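Local coordinates for protein putative acetyltransferase (Streptococcus mutans, PDB 4E2A) that probably transfers acyl groups other than aminoacyl groups, as a putative N-acetyltransferase of the GNAT family, at residues S116-I128 against A150-L164. Numbering follows the deposited sequence.
Sequences SQTEQVLEDAFEI and ALERAQISGLSWVWL
F126 and W163 sit on adjacent parallel strands, 125-128 and 161-164, whose axes approach to 4.5 Å; F126 N bonds to W161 O, W163 N to F126 O (2.9 Å) and I128 N to W163 O. On the face of A125 and E127, the W163 indole is held on both faces and at its edge. V121 CG2 stands over the centre of the six-membered ring at 4.0 Å from its centroid, while E127 CG covers the opposite face toward the rim. W163 NE1 donates to Q117 OE1 (3.0 Å, 166° at the hydrogen), almost in the ring plane, which, with both faces covered, should restrain the ring's rotation. The E127 carboxylate plane is turned only 18° from that of the indole, and the group grips the loop at T118: OE1 accepts T118 N through its syn lone pair, and E127 OE2 takes T118 OG1 at 2.7 Å. On the sheet face of F126 and V162, the F126 ring, its CG anti to the backbone N (chi1 -178°), lies against helix 150-157, with A154 CA 3.9 Å from the F126 ring centroid. I128 CD1 packs on V162 CG2 at 3.5 Å. In this beta-alpha-beta unit of the GNAT fold, helix 142-157 connects the two strands; strand 104-113 borders 125-133 and 195-205 borders 161-167, both antiparallel.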
loop_
_atom_site.group_PDB
_atom_site.type_symbol
_atom_site.label_atom_id
_atom_site.label_comp_id
_atom_site.label_asym_id
_atom_site.label_seq_id
_atom_site.Cartn_x
_atom_site.Cartn_y
_atom_site.Cartn_z
ATOM N N SER B 116 7.435 8.835 -12.164
ATOM C CA SER B 116 5.977 8.764 -12.026
ATOM C C SER B 116 5.439 7.339 -11.861
ATOM O O SER B 116 4.245 7.140 -11.605
ATOM C CB SER B 116 5.290 9.464 -13.202
ATOM O OG SER B 116 5.580 10.850 -13.183
ATOM N N GLN B 117 6.299 6.336 -12.000
ATOM C CA GLN B 117 5.843 4.984 -11.743
ATOM C C GLN B 117 5.400 4.891 -10.285
ATOM O O GLN B 117 5.931 5.584 -9.410
ATOM C CB GLN B 117 6.932 3.948 -12.052
ATOM C CG GLN B 117 7.479 4.001 -13.488
ATOM C CD GLN B 117 8.668 3.064 -13.679
ATOM O OE1 GLN B 117 8.515 1.838 -13.757
ATOM N NE2 GLN B 117 9.854 3.637 -13.743
ATOM N N THR B 118 4.420 4.039 -10.026
ATOM C CA THR B 118 3.907 3.883 -8.669
ATOM C C THR B 118 4.944 3.257 -7.742
ATOM O O THR B 118 4.906 3.468 -6.529
ATOM C CB THR B 118 2.608 3.051 -8.632
ATOM O OG1 THR B 118 2.858 1.717 -9.096
ATOM C CG2 THR B 118 1.530 3.695 -9.497
ATOM N N GLU B 119 5.860 2.486 -8.319
ATOM C CA GLU B 119 6.926 1.834 -7.561
ATOM C C GLU B 119 8.185 1.771 -8.406
ATOM O O GLU B 119 8.117 1.557 -9.612
ATOM C CB GLU B 119 6.514 0.418 -7.143
ATOM C CG GLU B 119 5.398 0.381 -6.108
ATOM C CD GLU B 119 4.897 -1.025 -5.815
ATOM O OE1 GLU B 119 5.052 -1.909 -6.686
ATOM O OE2 GLU B 119 4.343 -1.242 -4.710
ATOM N N GLN B 120 9.340 1.967 -7.778
ATOM C CA GLN B 120 10.602 1.787 -8.483
ATOM C C GLN B 120 11.073 0.350 -8.300
ATOM O O GLN B 120 11.705 0.019 -7.294
ATOM C CB GLN B 120 11.667 2.766 -7.976
ATOM C CG GLN B 120 11.369 4.230 -8.258
ATOM C CD GLN B 120 11.178 4.521 -9.741
ATOM O OE1 GLN B 120 11.995 4.131 -10.582
ATOM N NE2 GLN B 120 10.090 5.205 -10.066
ATOM N N VAL B 121 10.751 -0.502 -9.272
ATOM C CA VAL B 121 11.080 -1.919 -9.179
ATOM C C VAL B 121 12.009 -2.415 -10.300
ATOM O O VAL B 121 12.708 -3.414 -10.137
ATOM C CB VAL B 121 9.809 -2.790 -9.084
ATOM C CG1 VAL B 121 9.195 -2.675 -7.702
ATOM C CG2 VAL B 121 8.803 -2.396 -10.174
ATOM N N LEU B 122 12.029 -1.708 -11.425
ATOM C CA LEU B 122 12.896 -2.069 -12.538
ATOM C C LEU B 122 13.585 -0.841 -13.084
ATOM O O LEU B 122 13.129 0.278 -12.880
ATOM C CB LEU B 122 12.084 -2.713 -13.672
ATOM C CG LEU B 122 11.352 -4.012 -13.368
ATOM C CD1 LEU B 122 10.400 -4.381 -14.523
ATOM C CD2 LEU B 122 12.387 -5.130 -13.088
ATOM N N GLU B 123 14.674 -1.052 -13.807
ATOM C CA GLU B 123 15.334 0.045 -14.484
ATOM C C GLU B 123 14.806 0.166 -15.916
ATOM O O GLU B 123 14.454 -0.835 -16.540
ATOM C CB GLU B 123 16.849 -0.173 -14.484
ATOM C CG GLU B 123 17.477 -0.168 -13.092
ATOM C CD GLU B 123 18.871 -0.790 -13.068
ATOM O OE1 GLU B 123 19.266 -1.329 -12.007
ATOM O OE2 GLU B 123 19.569 -0.742 -14.109
ATOM N N ASP B 124 14.752 1.390 -16.439
ATOM C CA ASP B 124 14.352 1.583 -17.827
ATOM C C ASP B 124 13.014 0.932 -18.117
ATOM O O ASP B 124 12.870 0.239 -19.145
ATOM C CB ASP B 124 15.391 0.982 -18.777
ATOM C CG ASP B 124 16.462 1.965 -19.157
ATOM O OD1 ASP B 124 17.641 1.552 -19.254
ATOM O OD2 ASP B 124 16.121 3.151 -19.356
ATOM N N ALA B 125 12.056 1.168 -17.218
ATOM C CA ALA B 125 10.754 0.497 -17.238
ATOM C C ALA B 125 9.564 1.441 -17.470
ATOM O O ALA B 125 9.657 2.646 -17.226
ATOM C CB ALA B 125 10.552 -0.297 -15.961
ATOM N N PHE B 126 8.453 0.841 -17.916
ATOM C CA PHE B 126 7.203 1.496 -18.308
ATOM C C PHE B 126 6.055 0.713 -17.626
ATOM O O PHE B 126 5.976 -0.507 -17.745
ATOM C CB PHE B 126 7.114 1.407 -19.845
ATOM C CG PHE B 126 5.909 2.068 -20.473
ATOM C CD1 PHE B 126 6.060 3.219 -21.252
ATOM C CD2 PHE B 126 4.657 1.493 -20.389
ATOM C CE1 PHE B 126 4.973 3.820 -21.880
ATOM C CE2 PHE B 126 3.548 2.086 -21.025
ATOM C CZ PHE B 126 3.708 3.248 -21.766
ATOM N N GLU B 127 5.172 1.422 -16.927
ATOM C CA GLU B 127 4.134 0.815 -16.100
ATOM C C GLU B 127 2.745 1.006 -16.707
ATOM O O GLU B 127 2.390 2.098 -17.104
ATOM C CB GLU B 127 4.144 1.433 -14.688
ATOM C CG GLU B 127 2.980 0.977 -13.803
ATOM C CD GLU B 127 2.886 1.736 -12.471
ATOM O OE1 GLU B 127 3.617 2.718 -12.270
ATOM O OE2 GLU B 127 2.064 1.346 -11.621
ATOM N N ILE B 128 1.967 -0.063 -16.787
ATOM C CA ILE B 128 0.550 0.075 -17.116
ATOM C C ILE B 128 -0.200 0.066 -15.785
ATOM O O ILE B 128 -0.255 -0.967 -15.104
ATOM C CB ILE B 128 0.064 -1.037 -18.065
ATOM C CG1 ILE B 128 0.922 -1.055 -19.339
ATOM C CG2 ILE B 128 -1.402 -0.820 -18.426
ATOM C CD1 ILE B 128 0.829 -2.388 -20.126
ATOM N N ALA B 150 -1.532 0.047 -25.291
ATOM C CA ALA B 150 -0.569 0.288 -24.210
ATOM C C ALA B 150 0.768 -0.406 -24.460
ATOM O O ALA B 150 1.820 0.206 -24.247
ATOM C CB ALA B 150 -1.134 -0.136 -22.845
ATOM N N LEU B 151 0.728 -1.666 -24.900
ATOM C CA LEU B 151 1.957 -2.419 -25.232
ATOM C C LEU B 151 2.740 -1.798 -26.389
ATOM O O LEU B 151 3.982 -1.809 -26.396
ATOM C CB LEU B 151 1.627 -3.872 -25.587
ATOM C CG LEU B 151 0.937 -4.678 -24.490
ATOM C CD1 LEU B 151 0.638 -6.082 -24.981
ATOM C CD2 LEU B 151 1.799 -4.697 -23.216
ATOM N N GLU B 152 2.025 -1.276 -27.381
ATOM C CA GLU B 152 2.695 -0.598 -28.491
ATOM C C GLU B 152 3.330 0.737 -28.057
ATOM O O GLU B 152 4.450 1.058 -28.458
ATOM C CB GLU B 152 1.752 -0.421 -29.681
ATOM C CG GLU B 152 2.418 0.220 -30.885
ATOM C CD GLU B 152 3.670 -0.525 -31.358
ATOM O OE1 GLU B 152 3.792 -1.746 -31.105
ATOM O OE2 GLU B 152 4.533 0.123 -31.996
ATOM N N ARG B 153 2.640 1.502 -27.210
ATOM C CA ARG B 153 3.260 2.693 -26.631
ATOM C C ARG B 153 4.556 2.341 -25.907
ATOM O O ARG B 153 5.570 3.043 -26.014
ATOM C CB ARG B 153 2.299 3.423 -25.677
ATOM C CG ARG B 153 1.187 4.174 -26.380
ATOM C CD ARG B 153 1.738 5.218 -27.345
ATOM N NE ARG B 153 2.518 6.259 -26.669
ATOM C CZ ARG B 153 3.119 7.265 -27.307
ATOM N NH1 ARG B 153 3.043 7.359 -28.634
ATOM N NH2 ARG B 153 3.805 8.179 -26.624
ATOM N N ALA B 154 4.523 1.244 -25.166
ATOM C CA ALA B 154 5.700 0.780 -24.426
ATOM C C ALA B 154 6.842 0.472 -25.383
ATOM O O ALA B 154 7.997 0.824 -25.124
ATOM C CB ALA B 154 5.363 -0.459 -23.593
ATOM N N GLN B 155 6.515 -0.204 -26.478
ATOM C CA GLN B 155 7.500 -0.560 -27.489
ATOM C C GLN B 155 8.142 0.702 -28.067
ATOM O O GLN B 155 9.362 0.811 -28.165
ATOM C CB GLN B 155 6.828 -1.368 -28.592
ATOM C CG GLN B 155 7.759 -2.324 -29.319
ATOM C CD GLN B 155 8.262 -3.466 -28.434
ATOM O OE1 GLN B 155 7.474 -4.255 -27.897
ATOM N NE2 GLN B 155 9.580 -3.558 -28.283
ATOM N N ILE B 156 7.306 1.670 -28.419
ATOM C CA ILE B 156 7.765 2.933 -28.989
ATOM C C ILE B 156 8.596 3.783 -27.999
ATOM O O ILE B 156 9.368 4.653 -28.404
ATOM C CB ILE B 156 6.555 3.728 -29.520
ATOM C CG1 ILE B 156 6.037 3.069 -30.802
ATOM C CG2 ILE B 156 6.904 5.195 -29.767
ATOM C CD1 ILE B 156 4.675 3.567 -31.242
ATOM N N SER B 157 8.444 3.522 -26.705
ATOM C CA SER B 157 9.100 4.331 -25.679
ATOM C C SER B 157 10.611 4.121 -25.676
ATOM O O SER B 157 11.372 4.958 -25.188
ATOM C CB SER B 157 8.562 3.984 -24.301
ATOM O OG SER B 157 9.035 2.713 -23.875
ATOM N N GLY B 158 11.033 2.977 -26.198
ATOM C CA GLY B 158 12.439 2.634 -26.230
ATOM C C GLY B 158 12.965 2.156 -24.892
ATOM O O GLY B 158 14.159 1.937 -24.748
ATOM N N LEU B 159 12.080 2.000 -23.907
ATOM C CA LEU B 159 12.483 1.463 -22.609
ATOM C C LEU B 159 12.680 -0.057 -22.709
ATOM O O LEU B 159 12.417 -0.652 -23.754
ATOM C CB LEU B 159 11.472 1.853 -21.524
ATOM C CG LEU B 159 11.351 3.371 -21.355
ATOM C CD1 LEU B 159 10.130 3.759 -20.539
ATOM C CD2 LEU B 159 12.629 3.932 -20.733
ATOM N N SER B 160 13.170 -0.675 -21.636
ATOM C CA SER B 160 13.522 -2.090 -21.672
ATOM C C SER B 160 12.402 -3.024 -21.216
ATOM O O SER B 160 12.332 -4.154 -21.675
ATOM C CB SER B 160 14.797 -2.360 -20.871
ATOM O OG SER B 160 15.901 -1.704 -21.474
ATOM N N TRP B 161 11.524 -2.538 -20.335
ATOM C CA TRP B 161 10.483 -3.378 -19.737
ATOM C C TRP B 161 9.133 -2.646 -19.630
ATOM O O TRP B 161 9.073 -1.430 -19.438
ATOM C CB TRP B 161 10.916 -3.896 -18.347
ATOM C CG TRP B 161 12.235 -4.586 -18.343
ATOM C CD1 TRP B 161 13.442 -4.041 -18.025
ATOM C CD2 TRP B 161 12.495 -5.955 -18.696
ATOM N NE1 TRP B 161 14.440 -4.986 -18.151
ATOM C CE2 TRP B 161 13.884 -6.162 -18.563
ATOM C CE3 TRP B 161 11.683 -7.015 -19.111
ATOM C CZ2 TRP B 161 14.481 -7.397 -18.834
ATOM C CZ3 TRP B 161 12.289 -8.244 -19.380
ATOM C CH2 TRP B 161 13.668 -8.418 -19.234
ATOM N N VAL B 162 8.062 -3.405 -19.795
ATOM C CA VAL B 162 6.731 -2.948 -19.421
ATOM C C VAL B 162 6.269 -3.905 -18.330
ATOM O O VAL B 162 6.498 -5.117 -18.413
ATOM C CB VAL B 162 5.771 -2.931 -20.639
ATOM C CG1 VAL B 162 5.667 -4.308 -21.262
ATOM C CG2 VAL B 162 4.375 -2.415 -20.250
ATOM N N TRP B 163 5.682 -3.358 -17.273
ATOM C CA TRP B 163 5.240 -4.158 -16.147
ATOM C C TRP B 163 3.868 -3.747 -15.608
ATOM O O TRP B 163 3.372 -2.648 -15.864
ATOM C CB TRP B 163 6.283 -4.114 -15.017
ATOM C CG TRP B 163 6.381 -2.792 -14.333
ATOM C CD1 TRP B 163 7.072 -1.703 -14.760
ATOM C CD2 TRP B 163 5.763 -2.417 -13.093
ATOM N NE1 TRP B 163 6.945 -0.683 -13.856
ATOM C CE2 TRP B 163 6.147 -1.086 -12.834
ATOM C CE3 TRP B 163 4.938 -3.078 -12.182
ATOM C CZ2 TRP B 163 5.717 -0.397 -11.689
ATOM C CZ3 TRP B 163 4.511 -2.390 -11.050
ATOM C CH2 TRP B 163 4.896 -1.064 -10.820
ATOM N N LEU B 164 3.259 -4.650 -14.849
ATOM C CA LEU B 164 2.006 -4.356 -14.184
ATOM C C LEU B 164 1.879 -5.253 -12.953
ATOM O O LEU B 164 2.617 -6.220 -12.804
ATOM C CB LEU B 164 0.832 -4.545 -15.152
ATOM C CG LEU B 164 0.767 -5.858 -15.940
ATOM C CD1 LEU B 164 0.194 -6.925 -15.050
ATOM C CD2 LEU B 164 -0.114 -5.688 -17.176
#